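Local coordinates for protein N-acetylcysteine deacetylase (Bacillus subtilis, PDB 1YSJ) that probably removes the acetyl group from N-acetylcysteine with two divalent metal ions, releasing cysteine for growth on S-(2-succino)cysteine as sulfur source, at residues G197-S202 with P316-D321; I192-G197 with T323-A328. The protein carries 1 engineered substitution. All coordinates share one frame; numbering follows the deposited sequence.

Contact 1 of 2, residues G197-S202 with P316-D321; sequences GPLMAS and PSVQND
Pro316 C packs on Ser202 CA at 3.7 Å, and one water donates to Pro316 O (2.8 Å) and Ala201 O (2.7 Å). Ser317 OG is modelled so close to Met200 O that this hydrogen bond's exact geometry is doubtful. Val318 N also reaches Met200 O, by a bent bond of 3.0 Å, while Val318 O takes Leu199 N almost head-on (C=O...N 172°). The valine's CG2 lies alongside CB of Met200, a selenomethionine, at 3.9 Å. Gln319, modelled in two conformers, in one of them bends at chi2 (91°) and lays its amide beside the Pro198 ring, OE1 3.6 Å from Pro198 CG and without a hydrogen-bond partner. Without the ring's CG and CD, as with an alanine here, this amide would probably lose cover and turn more freely. Asn320 and Gly197 form an antiparallel hydrogen-bonded pair: Gly197 N meets a lone pair of Asn320 O at 2.7 Å, and Asn320 N returns a nearly straight bond to Gly197 O. Asn320 OD1 accepts from Phe362 N. The paired strands lie between helix 351-355, touched by Val318 and Asn320, and helix 282-302, touched by Ser202 and Gln319; Leu199 and Met200 reach Trp364 of strand 360-366.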
ATOM      1  N   GLY A 197     -35.521  17.113   5.512  1.00 36.46           N
ATOM      2  CA  GLY A 197     -34.328  17.097   4.674  1.00 35.39           C
ATOM      3  C   GLY A 197     -33.258  16.121   5.136  1.00 37.45           C
ATOM      4  O   GLY A 197     -33.569  15.110   5.779  1.00 36.54           O
ATOM      5  N   PRO A 198     -31.982  16.424   4.817  1.00 38.02           N
ATOM      6  CA  PRO A 198     -30.834  15.540   5.051  1.00 39.63           C
ATOM      7  C   PRO A 198     -30.574  15.251   6.528  1.00 40.64           C
ATOM      8  O   PRO A 198     -30.401  16.180   7.325  1.00 41.48           O
ATOM      9  CB  PRO A 198     -29.655  16.325   4.455  1.00 40.71           C
ATOM     10  CG  PRO A 198     -30.278  17.347   3.558  1.00 39.15           C
ATOM     11  CD  PRO A 198     -31.571  17.694   4.196  1.00 36.67           C
ATOM     12  N   LEU A 199     -30.545  13.965   6.874  1.00 39.84           N
ATOM     13  CA  LEU A 199     -30.290  13.526   8.245  1.00 38.01           C
ATOM     14  C   LEU A 199     -28.978  12.753   8.342  1.00 38.34           C
ATOM     15  O   LEU A 199     -28.198  12.949   9.277  1.00 37.13           O
ATOM     16  CB  LEU A 199     -31.454  12.666   8.760  1.00 38.29           C
ATOM     17  CG  LEU A 199     -31.361  12.102  10.184  1.00 34.50           C
ATOM     18  CD1 LEU A 199     -31.423  13.213  11.219  1.00 30.63           C
ATOM     19  CD2 LEU A 199     -32.455  11.087  10.437  1.00 35.86           C
HETATM   20  N   MSE A 200     -28.751  11.866   7.379  1.00 39.29           N
HETATM   21  CA  MSE A 200     -27.568  11.010   7.368  1.00 42.67           C
HETATM   22  C   MSE A 200     -26.890  11.079   6.015  1.00 39.32           C
HETATM   23  O   MSE A 200     -27.550  11.193   4.989  1.00 40.64           O
HETATM   24  CB  MSE A 200     -27.936   9.563   7.706  1.00 41.29           C
HETATM   25  CG  MSE A 200     -28.683   9.415   9.014  1.00 44.24           C
HETATM   26 SE   MSE A 200     -29.002   7.570   9.482  1.00 55.74          SE
HETATM   27  CE  MSE A 200     -27.164   7.061   9.998  1.00 42.47           C
ATOM     28  N   ALA A 201     -25.566  11.002   6.027  1.00 38.80           N
ATOM     29  CA  ALA A 201     -24.760  11.230   4.838  1.00 36.46           C
ATOM     30  C   ALA A 201     -24.923  10.148   3.774  1.00 35.85           C
ATOM     31  O   ALA A 201     -25.234   8.996   4.078  1.00 33.18           O
ATOM     32  CB  ALA A 201     -23.292  11.370   5.228  1.00 37.89           C
ATOM     33  N   SER A 202     -24.723  10.543   2.521  1.00 35.39           N
ATOM     34  CA  SER A 202     -24.546   9.600   1.435  1.00 36.25           C
ATOM     35  C   SER A 202     -23.180   8.947   1.606  1.00 38.30           C
ATOM     36  O   SER A 202     -22.261   9.558   2.148  1.00 39.41           O
ATOM     37  CB  SER A 202     -24.617  10.322   0.091  1.00 36.10           C
ATOM     38  OG  SER A 202     -23.608  11.314  -0.006  1.00 39.64           O
ATOM     39  N   PRO A 316     -27.315   6.616  -1.061  1.00 36.76           N
ATOM     40  CA  PRO A 316     -27.791   8.000  -1.038  1.00 35.83           C
ATOM     41  C   PRO A 316     -27.962   8.493   0.402  1.00 36.48           C
ATOM     42  O   PRO A 316     -27.900   7.702   1.346  1.00 37.58           O
ATOM     43  CB  PRO A 316     -29.158   7.913  -1.727  1.00 34.81           C
ATOM     44  CG  PRO A 316     -29.591   6.503  -1.530  1.00 33.45           C
ATOM     45  CD  PRO A 316     -28.339   5.693  -1.592  1.00 35.46           C
ATOM     46  N   SER A 317     -28.175   9.791   0.560  1.00 36.73           N
ATOM     47  CA  SER A 317     -28.420  10.382   1.868  1.00 38.35           C
ATOM     48  C   SER A 317     -29.845  10.107   2.372  1.00 38.28           C
ATOM     49  O   SER A 317     -30.791  10.069   1.580  1.00 36.97           O
ATOM     50  CB  SER A 317     -28.186  11.885   1.787  1.00 38.30           C
ATOM     51  OG  SER A 317     -28.303  12.475   3.060  1.00 45.92           O
ATOM     52  N   VAL A 318     -29.987   9.913   3.684  1.00 38.54           N
ATOM     53  CA  VAL A 318     -31.309   9.828   4.315  1.00 37.47           C
ATOM     54  C   VAL A 318     -31.947  11.219   4.274  1.00 38.87           C
ATOM     55  O   VAL A 318     -31.505  12.139   4.972  1.00 38.30           O
ATOM     56  CB  VAL A 318     -31.259   9.264   5.767  1.00 38.29           C
ATOM     57  CG1 VAL A 318     -32.631   9.370   6.449  1.00 31.91           C
ATOM     58  CG2 VAL A 318     -30.783   7.818   5.773  1.00 33.80           C
ATOM     59  N   GLN A 319     -32.980  11.354   3.445  0.50 38.89           N
ATOM     60  CA  GLN A 319     -33.660  12.627   3.213  0.50 39.02           C
ATOM     61  C   GLN A 319     -35.102  12.552   3.715  0.50 38.42           C
ATOM     62  O   GLN A 319     -35.902  11.770   3.199  0.50 38.22           O
ATOM     63  CB  GLN A 319     -33.638  12.958   1.715  0.50 39.52           C
ATOM     64  CG  GLN A 319     -34.155  14.346   1.348  0.50 39.54           C
ATOM     65  CD  GLN A 319     -33.067  15.399   1.320  0.50 39.02           C
ATOM     66  OE1 GLN A 319     -31.877  15.084   1.311  0.50 41.22           O
ATOM     67  NE2 GLN A 319     -33.471  16.664   1.293  0.50 41.14           N
ATOM     68  N   ASN A 320     -35.428  13.367   4.716  1.00 38.48           N
ATOM     69  CA  ASN A 320     -36.772  13.375   5.307  1.00 38.11           C
ATOM     70  C   ASN A 320     -37.746  14.331   4.613  1.00 39.08           C
ATOM     71  O   ASN A 320     -37.440  15.510   4.407  1.00 35.75           O
ATOM     72  CB  ASN A 320     -36.707  13.648   6.815  1.00 37.67           C
ATOM     73  CG  ASN A 320     -36.155  12.467   7.605  1.00 35.68           C
ATOM     74  OD1 ASN A 320     -36.237  11.321   7.172  1.00 36.76           O
ATOM     75  ND2 ASN A 320     -35.591  12.746   8.773  1.00 29.36           N
ATOM     76  N   ASP A 321     -38.915  13.801   4.251  1.00 40.81           N
ATOM     77  CA  ASP A 321     -39.967  14.565   3.575  1.00 41.71           C
ATOM     78  C   ASP A 321     -40.678  15.474   4.571  1.00 41.94           C
ATOM     79  O   ASP A 321     -41.177  15.010   5.598  1.00 41.30           O
ATOM     80  CB  ASP A 321     -40.975  13.616   2.914  1.00 42.00           C
ATOM     81  CG  ASP A 321     -41.762  14.272   1.787  1.00 46.90           C
ATOM     82  OD1 ASP A 321     -42.430  15.307   2.022  1.00 49.51           O
ATOM     83  OD2 ASP A 321     -41.725  13.739   0.656  1.00 51.53           O
TER
HETATM   84  O   HOH W   1     -27.471   7.406   4.145  1.00 36.84           O

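Contact 2 of 2, residues I192-G197 with T323-A328; sequences IGVKEG and TFLNAA
With chi1 at -172°, Leu325 swings its CG opposite the backbone N and sends CD1 toward the strand end, where Val194, at chi1 170°, turns CG1 to meet it. Val194 CG1 and Leu325 CD1 touch at 3.5 Å, the closest approach of the two segments. The same methyl, Leu325 CD1, extends beyond the valine to the backbone as the strand runs out, and stands 4.0 Å from Glu196 N. Leu325 CD2 lies next to the carboxylate of Glu196, 3.8 Å from Glu196 OE2; the two side chains cross at roughly a right angle, and the contact is van der Waals in character, at the solvent-exposed margin. One helical turn on, Ala328 presents CB between the valine's two methyls, 4.3 Å from Val194 CG2. No hydrogen bond joins the segments. The CB of Lys195 points away from the helix, and its chain folds back so that NZ donates to Glu196 O at 2.8 Å and also to Pro198 O. Leu325 and Ala328 both rest on Phe361 of strand 360-366 as well, which places the helix across two neighbouring strands. Such apolar packing of a helix on a mixed sheet is characteristic of an alpha/beta domain: helix 325-334 leads directly into strand 338-341, which lies parallel to strand 191-194 at the sheet edge.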
ATOM      1  N   ILE A 192     -37.764  12.177  20.833  1.00 41.91           N
ATOM      2  CA  ILE A 192     -37.690  11.779  19.428  1.00 39.87           C
ATOM      3  C   ILE A 192     -37.004  12.901  18.630  1.00 40.90           C
ATOM      4  O   ILE A 192     -37.390  14.070  18.728  1.00 40.86           O
ATOM      5  CB  ILE A 192     -39.113  11.462  18.857  1.00 40.18           C
ATOM      6  CG1 ILE A 192     -39.721  10.226  19.538  1.00 40.14           C
ATOM      7  CG2 ILE A 192     -39.080  11.221  17.352  1.00 39.33           C
ATOM      8  CD1 ILE A 192     -40.637  10.517  20.712  1.00 32.85           C
ATOM      9  N   GLY A 193     -35.973  12.544  17.865  1.00 41.07           N
ATOM     10  CA  GLY A 193     -35.214  13.510  17.062  1.00 41.35           C
ATOM     11  C   GLY A 193     -35.836  13.720  15.695  1.00 41.91           C
ATOM     12  O   GLY A 193     -35.991  12.772  14.927  1.00 43.33           O
ATOM     13  N   VAL A 194     -36.174  14.970  15.386  1.00 41.76           N
ATOM     14  CA  VAL A 194     -36.990  15.296  14.217  1.00 42.26           C
ATOM     15  C   VAL A 194     -36.408  16.441  13.372  1.00 41.71           C
ATOM     16  O   VAL A 194     -36.180  17.541  13.882  1.00 42.76           O
ATOM     17  CB  VAL A 194     -38.455  15.643  14.655  1.00 41.72           C
ATOM     18  CG1 VAL A 194     -39.261  16.209  13.501  1.00 42.80           C
ATOM     19  CG2 VAL A 194     -39.161  14.417  15.233  1.00 42.87           C
ATOM     20  N   LYS A 195     -36.172  16.172  12.086  1.00 41.55           N
ATOM     21  CA  LYS A 195     -35.845  17.224  11.109  1.00 42.64           C
ATOM     22  C   LYS A 195     -36.296  16.859   9.689  1.00 41.64           C
ATOM     23  O   LYS A 195     -36.340  15.680   9.332  1.00 42.98           O
ATOM     24  CB  LYS A 195     -34.345  17.569  11.127  1.00 42.24           C
ATOM     25  CG  LYS A 195     -33.444  16.599  10.358  1.00 45.16           C
ATOM     26  CD  LYS A 195     -31.962  16.999  10.413  1.00 45.26           C
ATOM     27  CE  LYS A 195     -31.673  18.330   9.712  1.00 50.64           C
ATOM     28  NZ  LYS A 195     -31.978  18.306   8.254  1.00 51.30           N
ATOM     29  N   GLU A 196     -36.632  17.873   8.892  1.00 39.68           N
ATOM     30  CA  GLU A 196     -36.875  17.678   7.461  1.00 39.01           C
ATOM     31  C   GLU A 196     -35.544  17.716   6.698  1.00 37.08           C
ATOM     32  O   GLU A 196     -34.554  18.260   7.189  1.00 36.62           O
ATOM     33  CB  GLU A 196     -37.903  18.695   6.906  1.00 37.63           C
ATOM     34  CG  GLU A 196     -37.428  20.149   6.800  1.00 41.24           C
ATOM     35  CD  GLU A 196     -38.575  21.171   6.676  1.00 43.48           C
ATOM     36  OE1 GLU A 196     -39.511  20.976   5.865  1.00 45.62           O
ATOM     37  OE2 GLU A 196     -38.526  22.199   7.385  1.00 46.95           O
ATOM     38  N   GLY A 197     -35.521  17.113   5.512  1.00 36.46           N
ATOM     39  CA  GLY A 197     -34.328  17.097   4.674  1.00 35.39           C
ATOM     40  C   GLY A 197     -33.258  16.121   5.136  1.00 37.45           C
ATOM     41  O   GLY A 197     -33.569  15.110   5.779  1.00 36.54           O
ATOM     42  N   THR A 323     -43.537  16.885   4.431  1.00 43.53           N
ATOM     43  CA  THR A 323     -44.992  16.720   4.549  1.00 44.68           C
ATOM     44  C   THR A 323     -45.380  15.920   5.797  1.00 43.60           C
ATOM     45  O   THR A 323     -46.531  15.971   6.236  1.00 43.22           O
ATOM     46  CB  THR A 323     -45.635  16.046   3.305  1.00 45.22           C
ATOM     47  OG1 THR A 323     -45.160  14.699   3.183  1.00 50.12           O
ATOM     48  CG2 THR A 323     -45.333  16.825   2.027  1.00 45.15           C
ATOM     49  N   PHE A 324     -44.414  15.195   6.360  1.00 41.50           N
ATOM     50  CA  PHE A 324     -44.650  14.349   7.532  1.00 41.35           C
ATOM     51  C   PHE A 324     -44.116  14.964   8.818  1.00 41.29           C
ATOM     52  O   PHE A 324     -44.295  14.402   9.906  1.00 41.35           O
ATOM     53  CB  PHE A 324     -44.054  12.956   7.320  1.00 40.06           C
ATOM     54  CG  PHE A 324     -44.529  12.295   6.068  1.00 43.19           C
ATOM     55  CD1 PHE A 324     -43.640  12.027   5.031  1.00 41.15           C
ATOM     56  CD2 PHE A 324     -45.880  11.972   5.906  1.00 41.01           C
ATOM     57  CE1 PHE A 324     -44.082  11.432   3.857  1.00 46.64           C
ATOM     58  CE2 PHE A 324     -46.335  11.379   4.733  1.00 42.93           C
ATOM     59  CZ  PHE A 324     -45.436  11.109   3.705  1.00 45.01           C
ATOM     60  N   LEU A 325     -43.476  16.123   8.682  1.00 39.37           N
ATOM     61  CA  LEU A 325     -42.872  16.825   9.810  1.00 40.26           C
ATOM     62  C   LEU A 325     -43.896  17.122  10.905  1.00 41.44           C
ATOM     63  O   LEU A 325     -43.665  16.814  12.076  1.00 41.62           O
ATOM     64  CB  LEU A 325     -42.196  18.113   9.325  1.00 40.57           C
ATOM     65  CG  LEU A 325     -41.346  18.924  10.303  1.00 39.77           C
ATOM     66  CD1 LEU A 325     -40.126  18.138  10.751  1.00 39.98           C
ATOM     67  CD2 LEU A 325     -40.934  20.235   9.649  1.00 37.63           C
ATOM     68  N   ASN A 326     -45.025  17.709  10.511  1.00 42.63           N
ATOM     69  CA  ASN A 326     -46.115  18.009  11.436  1.00 43.97           C
ATOM     70  C   ASN A 326     -46.630  16.767  12.161  1.00 43.85           C
ATOM     71  O   ASN A 326     -46.817  16.790  13.378  1.00 43.58           O
ATOM     72  CB  ASN A 326     -47.263  18.720  10.709  1.00 43.89           C
ATOM     73  CG  ASN A 326     -46.964  20.192  10.411  1.00 46.48           C
ATOM     74  OD1 ASN A 326     -47.861  20.943  10.030  1.00 46.93           O
ATOM     75  ND2 ASN A 326     -45.709  20.604  10.582  1.00 46.27           N
ATOM     76  N   ALA A 327     -46.840  15.689  11.404  1.00 44.27           N
ATOM     77  CA  ALA A 327     -47.275  14.402  11.945  1.00 44.17           C
ATOM     78  C   ALA A 327     -46.272  13.820  12.940  1.00 44.48           C
ATOM     79  O   ALA A 327     -46.665  13.291  13.985  1.00 44.66           O
ATOM     80  CB  ALA A 327     -47.539  13.410  10.815  1.00 43.85           C
ATOM     81  N   ALA A 328     -44.984  13.919  12.608  1.00 45.17           N
ATOM     82  CA  ALA A 328     -43.909  13.418  13.468  1.00 45.17           C
ATOM     83  C   ALA A 328     -43.872  14.144  14.806  1.00 46.32           C
ATOM     84  O   ALA A 328     -43.543  13.544  15.828  1.00 47.89           O
ATOM     85  CB  ALA A 328     -42.566  13.523  12.765  1.00 44.49           C
TER

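How the contacts relate
The two contacts share Gly197, and their centres lie 12 Å apart. Along the chain, the segments of contact 1 fall between those of contact 2, apart from the shared Gly197: strand 191-194 passes into strand 197-211, and strand 306-320 returns to helix 325-334. A probable hydrogen bond from Asn320 ND2 to Lys195 O, 3.1 Å, ties them directly. Together they mark where the chain leaves the mixed sheet and comes back after building a four-stranded antiparallel sheet, consistent with the inserted dimerisation domain of M20 peptidases. Contact 1 is nearer the catalytic centre, the Met200 side chain lying about 7 Å from a nickel ion and about 6 Å from the side chain of the nickel ligand His182; contact 2 is remote from the metals.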